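Local coordinates for predicted protein (Acinetobacter sp. RUH2624, PDB 4MEA), which acts as a secreted epoxide hydrolase of the alpha/beta hydrolase fold and is classed as a Cif virulence factor, at residues A[31-36]-A[95-100]; A[38-43]-A[49-54]; A[86-91]-A[120-125]. One frame throughout, in Å; residues are numbered along the deposited sequence. Where two conformers were deposited one is given.

Contact 1 of 3, residues A[31-36]-A[95-100]; sequences YAYAKG and LGQSGP
Q97 reaches out from a tight turn to meet two tyrosines, Y31 and Y33, of the loop between helix 13-25 and strand 37-44. The turn is a type II' beta turn from L95 to S98, in the loop after strand 87-90 of the alpha/beta hydrolase fold; its LGQS sequence matches the end of the G-x-Sm-x-S/T motif familiar from epoxide hydrolases. The buried area is small, 122 Å², and the contact lies at the surface.

One hydrogen bond spans it. Q97 NE2 donates to Y33 OH over 3.1 Å, nearly straight at 167°. The phenol oxygen lies in the amide plane, and ring and amide are close to coplanar; the two side chains come from opposite directions, and NE2 meets the hydroxyl near the plane of the ring, at its edge. The bond is measured in one of two deposited conformers of Y33 and is to that extent tentative. The same hydroxyl also has a weak hydrogen bond with S39 OG.

The second tyrosine offers carbon only. The CD1-CE1 edge of Y31 faces the amide oxygen, CD1 approaching Q97 OE1 to 3.7 Å, with the two planes turned 67° apart. The hydroxyl of Y31 instead bonds to E228.

Backbone and nearby polar groups set the glutamine in place. S98 N closes the turn on L95 O at 2.9 Å, while Q97 N donates to D91 OD2 and S98 OG joins D91 O to H50 N. With CG anti to the carbonyl carbon (chi1 -63°) and an extended chain beyond it, the amide is carried out to the tyrosines, where Q97 OE1 stands 3.8 Å from Y31 CE1.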
ATOM      1  N   TYR A  31      -5.828   0.948  29.444  1.00 10.80           N
ATOM      2  CA  TYR A  31      -6.152   1.614  30.705  1.00 16.90           C
ATOM      3  C   TYR A  31      -5.968   0.677  31.893  1.00 20.14           C
ATOM      4  O   TYR A  31      -6.140   1.085  33.038  1.00 15.61           O
ATOM      5  CB  TYR A  31      -7.594   2.130  30.689  1.00 13.39           C
ATOM      6  CG  TYR A  31      -7.959   2.916  29.448  1.00 13.38           C
ATOM      7  CD1 TYR A  31      -7.559   4.239  29.300  1.00  6.44           C
ATOM      8  CD2 TYR A  31      -8.717   2.336  28.430  1.00 11.03           C
ATOM      9  CE1 TYR A  31      -7.891   4.965  28.160  1.00 11.65           C
ATOM     10  CE2 TYR A  31      -9.063   3.052  27.291  1.00 10.87           C
ATOM     11  CZ  TYR A  31      -8.640   4.369  27.161  1.00 13.97           C
ATOM     12  OH  TYR A  31      -8.969   5.090  26.037  1.00  8.67           O
ATOM     13  N   ALA A  32      -5.639  -0.582  31.616  1.00 16.25           N
ATOM     14  CA  ALA A  32      -5.472  -1.575  32.674  1.00 15.63           C
ATOM     15  C   ALA A  32      -4.001  -1.784  33.006  1.00 16.41           C
ATOM     16  O   ALA A  32      -3.212  -2.160  32.144  1.00 13.82           O
ATOM     17  CB  ALA A  32      -6.122  -2.900  32.284  1.00 13.29           C
ATOM     18  N   TYR A  33      -3.632  -1.528  34.255  1.00 14.18           N
ATOM     19  CA  TYR A  33      -2.256  -1.673  34.734  0.54 15.73           C
ATOM     20  C   TYR A  33      -2.226  -2.665  35.906  1.00 19.15           C
ATOM     21  O   TYR A  33      -2.990  -2.491  36.849  1.00 14.20           O
ATOM     22  CB  TYR A  33      -1.736  -0.303  35.202  0.54 15.93           C
ATOM     23  CG  TYR A  33      -2.265   0.866  34.384  0.54 13.29           C
ATOM     24  CD1 TYR A  33      -1.741   1.153  33.128  0.54 17.41           C
ATOM     25  CD2 TYR A  33      -3.291   1.675  34.864  0.54 11.87           C
ATOM     26  CE1 TYR A  33      -2.223   2.209  32.364  0.54  9.82           C
ATOM     27  CE2 TYR A  33      -3.779   2.741  34.105  0.54 14.63           C
ATOM     28  CZ  TYR A  33      -3.236   2.997  32.857  0.54 13.23           C
ATOM     29  OH  TYR A  33      -3.705   4.036  32.085  0.54 12.40           O
ATOM     30  N   ALA A  34      -1.346  -3.663  35.869  1.00 15.68           N
ATOM     31  CA  ALA A  34      -1.298  -4.659  36.938  1.00 18.78           C
ATOM     32  C   ALA A  34      -0.734  -4.097  38.244  1.00 18.99           C
ATOM     33  O   ALA A  34      -0.035  -3.079  38.246  1.00 11.91           O
ATOM     34  CB  ALA A  34      -0.509  -5.883  36.490  1.00 21.19           C
ATOM     35  N   LYS A  35      -1.053  -4.756  39.357  1.00 20.60           N
ATOM     36  CA  LYS A  35      -0.543  -4.332  40.659  1.00 22.24           C
ATOM     37  C   LYS A  35       0.980  -4.241  40.598  1.00 18.70           C
ATOM     38  O   LYS A  35       1.646  -5.151  40.089  1.00 17.91           O
ATOM     39  CB  LYS A  35      -0.955  -5.314  41.761  1.00 29.76           C
ATOM     40  CG  LYS A  35      -0.513  -4.881  43.154  1.00 38.29           C
ATOM     41  CD  LYS A  35      -0.553  -6.031  44.146  1.00 51.87           C
ATOM     42  CE  LYS A  35       0.544  -7.047  43.858  1.00 59.06           C
ATOM     43  NZ  LYS A  35       0.577  -8.130  44.882  1.00 64.32           N
ATOM     44  N   GLY A  36       1.522  -3.140  41.105  1.00 15.03           N
ATOM     45  CA  GLY A  36       2.951  -2.889  41.029  1.00 19.50           C
ATOM     46  C   GLY A  36       3.263  -1.778  40.042  1.00 17.68           C
ATOM     47  O   GLY A  36       4.313  -1.147  40.112  1.00 19.57           O
ATOM     48  N   LEU A  95       0.281   8.815  20.365  1.00 11.97           N
ATOM     49  CA  LEU A  95      -0.342   7.496  20.462  1.00  7.73           C
ATOM     50  C   LEU A  95      -0.707   7.106  21.892  1.00 11.40           C
ATOM     51  O   LEU A  95      -0.262   7.738  22.854  1.00 10.76           O
ATOM     52  CB  LEU A  95       0.579   6.439  19.845  1.00  6.93           C
ATOM     53  CG  LEU A  95       0.971   6.760  18.402  1.00 12.68           C
ATOM     54  CD1 LEU A  95       1.773   5.626  17.784  1.00  8.31           C
ATOM     55  CD2 LEU A  95      -0.283   7.063  17.578  1.00 12.81           C
ATOM     56  N   GLY A  96      -1.510   6.056  22.036  1.00  8.75           N
ATOM     57  CA  GLY A  96      -1.955   5.635  23.353  1.00  8.27           C
ATOM     58  C   GLY A  96      -2.597   6.823  24.048  1.00 14.62           C
ATOM     59  O   GLY A  96      -3.491   7.462  23.490  1.00 10.37           O
ATOM     60  N   GLN A  97      -2.131   7.145  25.252  1.00 14.57           N
ATOM     61  CA  GLN A  97      -2.673   8.296  25.983  1.00 11.28           C
ATOM     62  C   GLN A  97      -1.766   9.530  25.938  1.00 18.02           C
ATOM     63  O   GLN A  97      -1.995  10.511  26.659  1.00 16.04           O
ATOM     64  CB  GLN A  97      -3.010   7.900  27.422  1.00 10.28           C
ATOM     65  CG  GLN A  97      -4.104   6.839  27.472  1.00 14.05           C
ATOM     66  CD  GLN A  97      -4.339   6.302  28.863  1.00 17.62           C
ATOM     67  OE1 GLN A  97      -5.041   6.922  29.669  1.00 14.18           O
ATOM     68  NE2 GLN A  97      -3.758   5.138  29.155  1.00 12.63           N
ATOM     69  N   SER A  98      -0.748   9.484  25.082  1.00  9.34           N
ATOM     70  CA  SER A  98       0.109  10.649  24.865  1.00 14.58           C
ATOM     71  C   SER A  98      -0.540  11.630  23.895  1.00 18.84           C
ATOM     72  O   SER A  98      -1.220  11.219  22.960  1.00 16.77           O
ATOM     73  CB  SER A  98       1.479  10.232  24.327  1.00  9.80           C
ATOM     74  OG  SER A  98       2.225   9.531  25.305  1.00  9.41           O
ATOM     75  N   GLY A  99      -0.317  12.923  24.115  1.00 16.86           N
ATOM     76  CA  GLY A  99      -0.807  13.951  23.207  1.00 13.92           C
ATOM     77  C   GLY A  99       0.027  14.090  21.938  1.00 13.85           C
ATOM     78  O   GLY A  99       1.166  13.616  21.877  1.00 11.35           O
ATOM     79  N   PRO A 100      -0.534  14.759  20.916  1.00  9.15           N
ATOM     80  CA  PRO A 100       0.063  14.857  19.576  1.00 10.34           C
ATOM     81  C   PRO A 100       1.202  15.879  19.448  1.00 18.27           C
ATOM     82  O   PRO A 100       1.318  16.822  20.238  1.00 13.38           O
ATOM     83  CB  PRO A 100      -1.120  15.311  18.720  1.00 14.39           C
ATOM     84  CG  PRO A 100      -1.934  16.138  19.648  1.00 17.48           C
ATOM     85  CD  PRO A 100      -1.846  15.433  20.978  1.00 17.08           C
TER

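Contact 2 of 3, residues A[38-43]-A[49-54]; sequences SSKFIE and LHYVEG
K40 NZ donates to E53 OE1 at 2.7 Å in a salt bridge, meeting the oxygen nearly along its C-O axis; the other carboxylate oxygen, OE2, is bridged by K86, so each oxygen of the buried glutamate faces a lysine. On the opposite sheet face, S39 OG and H50 NE2 are 2.7 Å apart, and either may be the donor; Y33 OH is a second, weak partner of S39 OG. The hydroxyl comes in at the imidazole edge, and because H50 ND1 bonds to D91 OD2, both ring nitrogens are held.

The main chain pairs antiparallel, forming the beta hairpin 37-44/47-54 that edges the central sheet. Six backbone hydrogen bonds join S38 with E53, K40 with Y51 and I42 with L49, two to each pair; K40 N to Y51 O measures 2.9 Å at 172°. F41 O accepts from a water at 3.0 Å, and that water also bonds to Y51 OH at 2.7 Å.

K40 CB lies over the Y51 ring as a CH-pi contact, 4.0 Å from its centroid. CG between N and C (chi1 66°) lays the Y51 ring face against K40 CB. H50 CD2 sits 3.7 Å over one face of the F41 ring.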
ATOM      1  N   SER A  38       2.275   1.857  37.967  1.00 13.70           N
ATOM      2  CA  SER A  38       1.550   3.106  38.113  1.00 19.08           C
ATOM      3  C   SER A  38       1.489   3.838  36.783  1.00 17.16           C
ATOM      4  O   SER A  38       2.485   3.910  36.066  1.00 15.34           O
ATOM      5  CB  SER A  38       2.225   3.990  39.165  1.00 27.34           C
ATOM      6  OG  SER A  38       2.452   3.249  40.351  1.00 30.53           O
ATOM      7  N   SER A  39       0.311   4.376  36.474  1.00 13.43           N
ATOM      8  CA  SER A  39       0.090   5.182  35.282  1.00  9.12           C
ATOM      9  C   SER A  39       0.315   6.656  35.604  1.00 14.07           C
ATOM     10  O   SER A  39      -0.255   7.182  36.556  1.00 13.89           O
ATOM     11  CB  SER A  39      -1.330   4.969  34.763  1.00 10.24           C
ATOM     12  OG  SER A  39      -1.630   5.862  33.709  1.00 11.20           O
ATOM     13  N   LYS A  40       1.152   7.318  34.814  1.00  9.35           N
ATOM     14  CA  LYS A  40       1.493   8.712  35.067  1.00 14.62           C
ATOM     15  C   LYS A  40       1.624   9.475  33.765  1.00 17.92           C
ATOM     16  O   LYS A  40       1.669   8.878  32.696  1.00 13.38           O
ATOM     17  CB  LYS A  40       2.822   8.802  35.819  1.00 19.37           C
ATOM     18  CG  LYS A  40       2.827   8.123  37.167  1.00 23.73           C
ATOM     19  CD  LYS A  40       4.142   8.361  37.866  1.00 30.90           C
ATOM     20  CE  LYS A  40       4.225   7.574  39.156  1.00 43.09           C
ATOM     21  NZ  LYS A  40       5.450   7.932  39.928  1.00 51.26           N
ATOM     22  N   PHE A  41       1.702  10.798  33.866  1.00 11.10           N
ATOM     23  CA  PHE A  41       1.893  11.646  32.703  1.00 14.95           C
ATOM     24  C   PHE A  41       3.053  12.604  32.942  1.00 22.52           C
ATOM     25  O   PHE A  41       3.343  12.975  34.080  1.00 21.66           O
ATOM     26  CB  PHE A  41       0.620  12.437  32.398  1.00 12.71           C
ATOM     27  CG  PHE A  41      -0.554  11.579  32.011  1.00 14.01           C
ATOM     28  CD1 PHE A  41      -0.898  11.414  30.680  1.00 14.18           C
ATOM     29  CD2 PHE A  41      -1.314  10.941  32.980  1.00 15.54           C
ATOM     30  CE1 PHE A  41      -1.987  10.628  30.315  1.00 16.44           C
ATOM     31  CE2 PHE A  41      -2.396  10.152  32.624  1.00 19.87           C
ATOM     32  CZ  PHE A  41      -2.736  10.000  31.286  1.00 17.33           C
ATOM     33  N   ILE A  42       3.719  13.005  31.864  1.00 21.58           N
ATOM     34  CA  ILE A  42       4.823  13.946  31.976  1.00 17.02           C
ATOM     35  C   ILE A  42       4.958  14.817  30.737  1.00 21.91           C
ATOM     36  O   ILE A  42       4.861  14.335  29.604  1.00 15.23           O
ATOM     37  CB  ILE A  42       6.163  13.235  32.254  1.00 18.23           C
ATOM     38  CG1 ILE A  42       7.236  14.268  32.617  1.00 22.15           C
ATOM     39  CG2 ILE A  42       6.584  12.397  31.050  1.00 14.23           C
ATOM     40  CD1 ILE A  42       8.525  13.673  33.114  1.00 26.05           C
ATOM     41  N   GLU A  43       5.197  16.105  30.960  1.00 13.34           N
ATOM     42  CA  GLU A  43       5.314  17.053  29.863  1.00 17.17           C
ATOM     43  C   GLU A  43       6.761  17.108  29.383  1.00 22.02           C
ATOM     44  O   GLU A  43       7.695  17.195  30.189  1.00 19.38           O
ATOM     45  CB  GLU A  43       4.835  18.441  30.299  1.00 17.62           C
ATOM     46  CG  GLU A  43       4.461  19.358  29.143  1.00 31.44           C
ATOM     47  CD  GLU A  43       3.044  19.127  28.647  1.00 31.95           C
ATOM     48  OE1 GLU A  43       2.766  19.442  27.474  1.00 39.66           O
ATOM     49  OE2 GLU A  43       2.203  18.647  29.437  1.00 29.36           O
ATOM     50  N   LEU A  49       3.215  13.260  27.658  1.00 11.79           N
ATOM     51  CA  LEU A  49       3.388  11.826  27.444  1.00  8.19           C
ATOM     52  C   LEU A  49       2.765  11.013  28.574  1.00 18.92           C
ATOM     53  O   LEU A  49       2.866  11.374  29.754  1.00 14.72           O
ATOM     54  CB  LEU A  49       4.875  11.472  27.328  1.00 11.04           C
ATOM     55  CG  LEU A  49       5.721  12.147  26.247  1.00 16.33           C
ATOM     56  CD1 LEU A  49       7.179  11.803  26.473  1.00 16.41           C
ATOM     57  CD2 LEU A  49       5.287  11.736  24.845  1.00 16.18           C
ATOM     58  N   HIS A  50       2.105   9.921  28.205  1.00 13.52           N
ATOM     59  CA  HIS A  50       1.651   8.943  29.186  1.00 13.21           C
ATOM     60  C   HIS A  50       2.702   7.844  29.314  1.00 14.99           C
ATOM     61  O   HIS A  50       3.307   7.422  28.325  1.00 11.22           O
ATOM     62  CB  HIS A  50       0.298   8.348  28.779  1.00 15.86           C
ATOM     63  CG  HIS A  50      -0.131   7.180  29.616  1.00 15.35           C
ATOM     64  ND1 HIS A  50      -0.228   5.899  29.113  1.00 11.81           N
ATOM     65  CD2 HIS A  50      -0.494   7.101  30.920  1.00  9.91           C
ATOM     66  CE1 HIS A  50      -0.632   5.082  30.070  1.00 17.02           C
ATOM     67  NE2 HIS A  50      -0.798   5.786  31.177  1.00 17.12           N
ATOM     68  N   TYR A  51       2.936   7.385  30.534  1.00 11.01           N
ATOM     69  CA  TYR A  51       3.803   6.238  30.721  1.00 10.56           C
ATOM     70  C   TYR A  51       3.333   5.422  31.907  1.00 13.69           C
ATOM     71  O   TYR A  51       2.509   5.877  32.704  1.00 14.58           O
ATOM     72  CB  TYR A  51       5.260   6.670  30.896  1.00 12.55           C
ATOM     73  CG  TYR A  51       5.560   7.465  32.160  1.00 11.65           C
ATOM     74  CD1 TYR A  51       6.126   6.847  33.275  1.00 15.35           C
ATOM     75  CD2 TYR A  51       5.302   8.829  32.230  1.00 14.27           C
ATOM     76  CE1 TYR A  51       6.416   7.568  34.437  1.00 13.81           C
ATOM     77  CE2 TYR A  51       5.580   9.561  33.391  1.00 14.52           C
ATOM     78  CZ  TYR A  51       6.145   8.921  34.482  1.00 19.67           C
ATOM     79  OH  TYR A  51       6.428   9.628  35.626  1.00 18.13           O
ATOM     80  N   VAL A  52       3.869   4.216  32.007  1.00 13.71           N
ATOM     81  CA  VAL A  52       3.588   3.307  33.099  1.00 13.19           C
ATOM     82  C   VAL A  52       4.932   2.834  33.626  1.00 15.48           C
ATOM     83  O   VAL A  52       5.832   2.518  32.848  1.00 12.35           O
ATOM     84  CB  VAL A  52       2.755   2.100  32.600  1.00 16.59           C
ATOM     85  CG1 VAL A  52       2.596   1.052  33.691  1.00 10.62           C
ATOM     86  CG2 VAL A  52       1.400   2.580  32.091  1.00  9.33           C
ATOM     87  N   GLU A  53       5.082   2.806  34.946  1.00 11.38           N
ATOM     88  CA  GLU A  53       6.342   2.379  35.534  1.00 16.40           C
ATOM     89  C   GLU A  53       6.130   1.445  36.716  1.00 13.22           C
ATOM     90  O   GLU A  53       5.057   1.402  37.315  1.00 17.00           O
ATOM     91  CB  GLU A  53       7.181   3.588  35.962  1.00 25.16           C
ATOM     92  CG  GLU A  53       6.621   4.320  37.162  1.00 31.52           C
ATOM     93  CD  GLU A  53       7.403   5.576  37.512  1.00 35.67           C
ATOM     94  OE1 GLU A  53       6.862   6.407  38.268  1.00 36.30           O
ATOM     95  OE2 GLU A  53       8.548   5.737  37.036  1.00 32.13           O
ATOM     96  N   GLY A  54       7.169   0.687  37.039  1.00 17.45           N
ATOM     97  CA  GLY A  54       7.114  -0.238  38.149  1.00 19.43           C
ATOM     98  C   GLY A  54       8.521  -0.456  38.648  1.00 20.10           C
ATOM     99  O   GLY A  54       9.484  -0.072  37.980  1.00 12.89           O
TER
HETATM  100  O   HOH W   1       4.297   1.566  40.600  1.00 22.90           O
HETATM  101  O   HOH W   2       5.433  12.114  36.068  1.00 30.77           O

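Contact 3 of 3, residues A[86-91]-A[120-125]; sequences KVIAID and KKIAGK
The carbonyl oxygen of I122, near the end of helix 108-123, takes a 2.7 Å hydrogen bond from a water oxygen that links it to K86. The water in turn accepts a weak bond from K86 NZ at 3.1 Å. The main partner of that ammonium is E53 OE2, to which it forms a salt bridge; the water is a secondary link that ties the lysine to the helix. K86 CE comes to 4.3 Å from I122 O.

Apart from this water bridge the contact is hydrocarbon. I88, buried on strand 87-90, directs its CD1 at the helix, where it presses on I122 CG2 at 3.5 Å, closer than ordinary van der Waals packing. The same methyl rests on A123 CB at 3.7 Å, so that it touches two successive residues. The CG1 branch of I88 lies anti to the carbonyl carbon (chi1 -59°) and the chain continues extended (chi2 162°), which sends CD1 out to the helix surface. I122 adopts the same torsions, and its CG2 branch, anti to the backbone N, does the touching; its side chain also packs on Y51 and E53 of the adjoining strand.

At G124 the backbone leaves helical geometry with a positive phi of 99°, a conformation in which a CB would collide with the carbonyl oxygen of A123. V87 and A89 turn instead to helix 75-81 across the sheet. Helix 108-123 thus packs on strand 87-90 and leads to the parallel strand 128-133, a beta-alpha-beta crossover passing strand 61-64, as in the alpha/beta hydrolase fold.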
ATOM      1  N   LYS A  86      13.880  -1.032  37.727  1.00 13.01           N
ATOM      2  CA  LYS A  86      12.923   0.003  37.386  1.00 15.05           C
ATOM      3  C   LYS A  86      12.537  -0.288  35.936  1.00 13.38           C
ATOM      4  O   LYS A  86      13.408  -0.549  35.102  1.00 14.95           O
ATOM      5  CB  LYS A  86      13.569   1.379  37.495  1.00 16.76           C
ATOM      6  CG  LYS A  86      12.650   2.529  37.148  1.00 22.71           C
ATOM      7  CD  LYS A  86      11.661   2.779  38.274  1.00 41.77           C
ATOM      8  CE  LYS A  86      10.943   4.102  38.101  1.00 49.19           C
ATOM      9  NZ  LYS A  86      10.011   4.362  39.230  1.00 53.37           N
ATOM     10  N   VAL A  87      11.239  -0.293  35.648  1.00 19.03           N
ATOM     11  CA  VAL A  87      10.763  -0.552  34.288  1.00 15.33           C
ATOM     12  C   VAL A  87       9.792   0.553  33.878  1.00 14.11           C
ATOM     13  O   VAL A  87       8.890   0.911  34.634  1.00 15.78           O
ATOM     14  CB  VAL A  87      10.111  -1.959  34.136  1.00  5.77           C
ATOM     15  CG1 VAL A  87      11.154  -3.058  34.290  1.00  7.43           C
ATOM     16  CG2 VAL A  87       8.971  -2.163  35.153  1.00  9.42           C
ATOM     17  N   ILE A  88       9.991   1.092  32.681  1.00 10.51           N
ATOM     18  CA  ILE A  88       9.246   2.258  32.225  1.00  8.25           C
ATOM     19  C   ILE A  88       8.788   2.033  30.793  1.00 13.06           C
ATOM     20  O   ILE A  88       9.605   1.756  29.918  1.00 13.48           O
ATOM     21  CB  ILE A  88      10.132   3.523  32.271  1.00 12.81           C
ATOM     22  CG1 ILE A  88      10.645   3.766  33.695  1.00 12.00           C
ATOM     23  CG2 ILE A  88       9.366   4.735  31.748  1.00 19.82           C
ATOM     24  CD1 ILE A  88      11.829   4.704  33.769  1.00  8.91           C
ATOM     25  N   ALA A  89       7.483   2.125  30.555  1.00  5.56           N
ATOM     26  CA  ALA A  89       6.957   1.993  29.199  1.00  8.62           C
ATOM     27  C   ALA A  89       6.184   3.256  28.855  1.00  9.69           C
ATOM     28  O   ALA A  89       5.226   3.619  29.539  1.00 13.84           O
ATOM     29  CB  ALA A  89       6.069   0.752  29.074  1.00  8.36           C
ATOM     30  N   ILE A  90       6.626   3.934  27.800  1.00 10.01           N
ATOM     31  CA  ILE A  90       6.070   5.223  27.420  1.00 12.75           C
ATOM     32  C   ILE A  90       5.242   5.101  26.147  1.00 14.33           C
ATOM     33  O   ILE A  90       5.654   4.432  25.194  1.00  9.99           O
ATOM     34  CB  ILE A  90       7.210   6.244  27.166  1.00 13.22           C
ATOM     35  CG1 ILE A  90       8.124   6.342  28.393  1.00 14.21           C
ATOM     36  CG2 ILE A  90       6.637   7.609  26.772  1.00  9.59           C
ATOM     37  CD1 ILE A  90       9.445   7.073  28.116  1.00  7.33           C
ATOM     38  N   ASP A  91       4.077   5.749  26.135  1.00 11.74           N
ATOM     39  CA  ASP A  91       3.275   5.882  24.921  1.00 12.99           C
ATOM     40  C   ASP A  91       3.929   6.882  23.963  1.00 15.48           C
ATOM     41  O   ASP A  91       4.192   8.024  24.344  1.00  9.95           O
ATOM     42  CB  ASP A  91       1.860   6.370  25.253  1.00  8.66           C
ATOM     43  CG  ASP A  91       0.989   5.282  25.837  1.00 11.62           C
ATOM     44  OD1 ASP A  91       1.373   4.095  25.727  1.00  9.79           O
ATOM     45  OD2 ASP A  91      -0.090   5.612  26.389  1.00 13.84           O
ATOM     46  N   LYS A 120      14.968  11.112  30.919  1.00 15.76           N
ATOM     47  CA  LYS A 120      15.952  11.597  31.874  1.00 17.95           C
ATOM     48  C   LYS A 120      15.267  11.879  33.212  1.00 18.40           C
ATOM     49  O   LYS A 120      15.833  11.623  34.275  1.00 24.75           O
ATOM     50  CB  LYS A 120      16.669  12.841  31.337  1.00 24.90           C
ATOM     51  CG  LYS A 120      17.692  12.549  30.225  1.00 22.36           C
ATOM     52  CD  LYS A 120      18.919  11.829  30.772  1.00 27.63           C
ATOM     53  CE  LYS A 120      20.041  11.727  29.738  1.00 31.24           C
ATOM     54  NZ  LYS A 120      20.413  13.055  29.176  1.00 36.96           N
ATOM     55  N   LYS A 121      14.038  12.383  33.153  1.00 17.10           N
ATOM     56  CA  LYS A 121      13.297  12.734  34.370  1.00 13.59           C
ATOM     57  C   LYS A 121      12.687  11.518  35.063  1.00 21.28           C
ATOM     58  O   LYS A 121      12.695  11.429  36.295  1.00 18.56           O
ATOM     59  CB  LYS A 121      12.226  13.793  34.070  1.00 14.96           C
ATOM     60  CG  LYS A 121      12.816  15.164  33.768  1.00 30.04           C
ATOM     61  CD  LYS A 121      11.995  15.942  32.749  1.00 48.40           C
ATOM     62  CE  LYS A 121      10.932  16.806  33.405  1.00 53.96           C
ATOM     63  NZ  LYS A 121      10.216  17.638  32.391  1.00 61.06           N
ATOM     64  N   ILE A 122      12.166  10.575  34.285  1.00 18.14           N
ATOM     65  CA  ILE A 122      11.508   9.409  34.872  1.00 22.51           C
ATOM     66  C   ILE A 122      12.526   8.367  35.323  1.00 23.94           C
ATOM     67  O   ILE A 122      12.387   7.769  36.390  1.00 24.26           O
ATOM     68  CB  ILE A 122      10.554   8.731  33.876  1.00 23.12           C
ATOM     69  CG1 ILE A 122       9.484   9.705  33.398  1.00 23.91           C
ATOM     70  CG2 ILE A 122       9.912   7.503  34.503  1.00 22.83           C
ATOM     71  CD1 ILE A 122       8.791   9.236  32.120  1.00 17.71           C
ATOM     72  N   ALA A 123      13.547   8.154  34.501  1.00 15.46           N
ATOM     73  CA  ALA A 123      14.489   7.066  34.720  1.00 22.34           C
ATOM     74  C   ALA A 123      15.648   7.528  35.587  1.00 22.04           C
ATOM     75  O   ALA A 123      16.223   6.739  36.334  1.00 26.11           O
ATOM     76  CB  ALA A 123      15.000   6.511  33.385  1.00 21.45           C
ATOM     77  N   GLY A 124      15.984   8.809  35.484  1.00 25.06           N
ATOM     78  CA  GLY A 124      17.077   9.361  36.261  1.00 25.03           C
ATOM     79  C   GLY A 124      18.348   9.469  35.446  1.00 24.04           C
ATOM     80  O   GLY A 124      18.318   9.371  34.216  1.00 24.36           O
ATOM     81  N   LYS A 125      19.474   9.646  36.131  1.00 20.04           N
ATOM     82  CA  LYS A 125      20.733   9.974  35.466  1.00 21.32           C
ATOM     83  C   LYS A 125      21.465   8.786  34.834  1.00 22.56           C
ATOM     84  O   LYS A 125      22.490   8.967  34.170  1.00 25.72           O
ATOM     85  CB  LYS A 125      21.640  10.752  36.421  1.00 30.93           C
ATOM     86  CG  LYS A 125      21.100  12.143  36.722  1.00 33.32           C
ATOM     87  CD  LYS A 125      21.894  12.850  37.797  1.00 41.93           C
ATOM     88  CE  LYS A 125      21.624  14.343  37.750  1.00 49.38           C
ATOM     89  NZ  LYS A 125      22.008  14.910  36.421  1.00 47.42           N
TER
HETATM   90  O   HOH W   3      10.471   7.236  38.265  1.00 34.64           O

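How the contacts relate
The three contacts cluster near the edge of the central sheet formed by strands 37-44 and 47-54, contact 1 lying in the loops beside it. Contact 2 has its centre about 7 Å from that of contact 1 and about 9 Å from that of contact 3; the centres of contacts 1 and 3 are about 14 Å apart. Strand 47-54 adjoins strand 87-90, so contacts 2 and 3 share the sheet, and V52 O accepts from A89 N. Along the chain, contact 2 falls between the two halves of contact 1 and is complete before the first segment of contact 3 begins, while contacts 1 and 3 alternate. D91, in contact 3, is hydrogen-bonded to both other contacts, which ties the 95-100 turn and the hairpin to the end of strand 87-90.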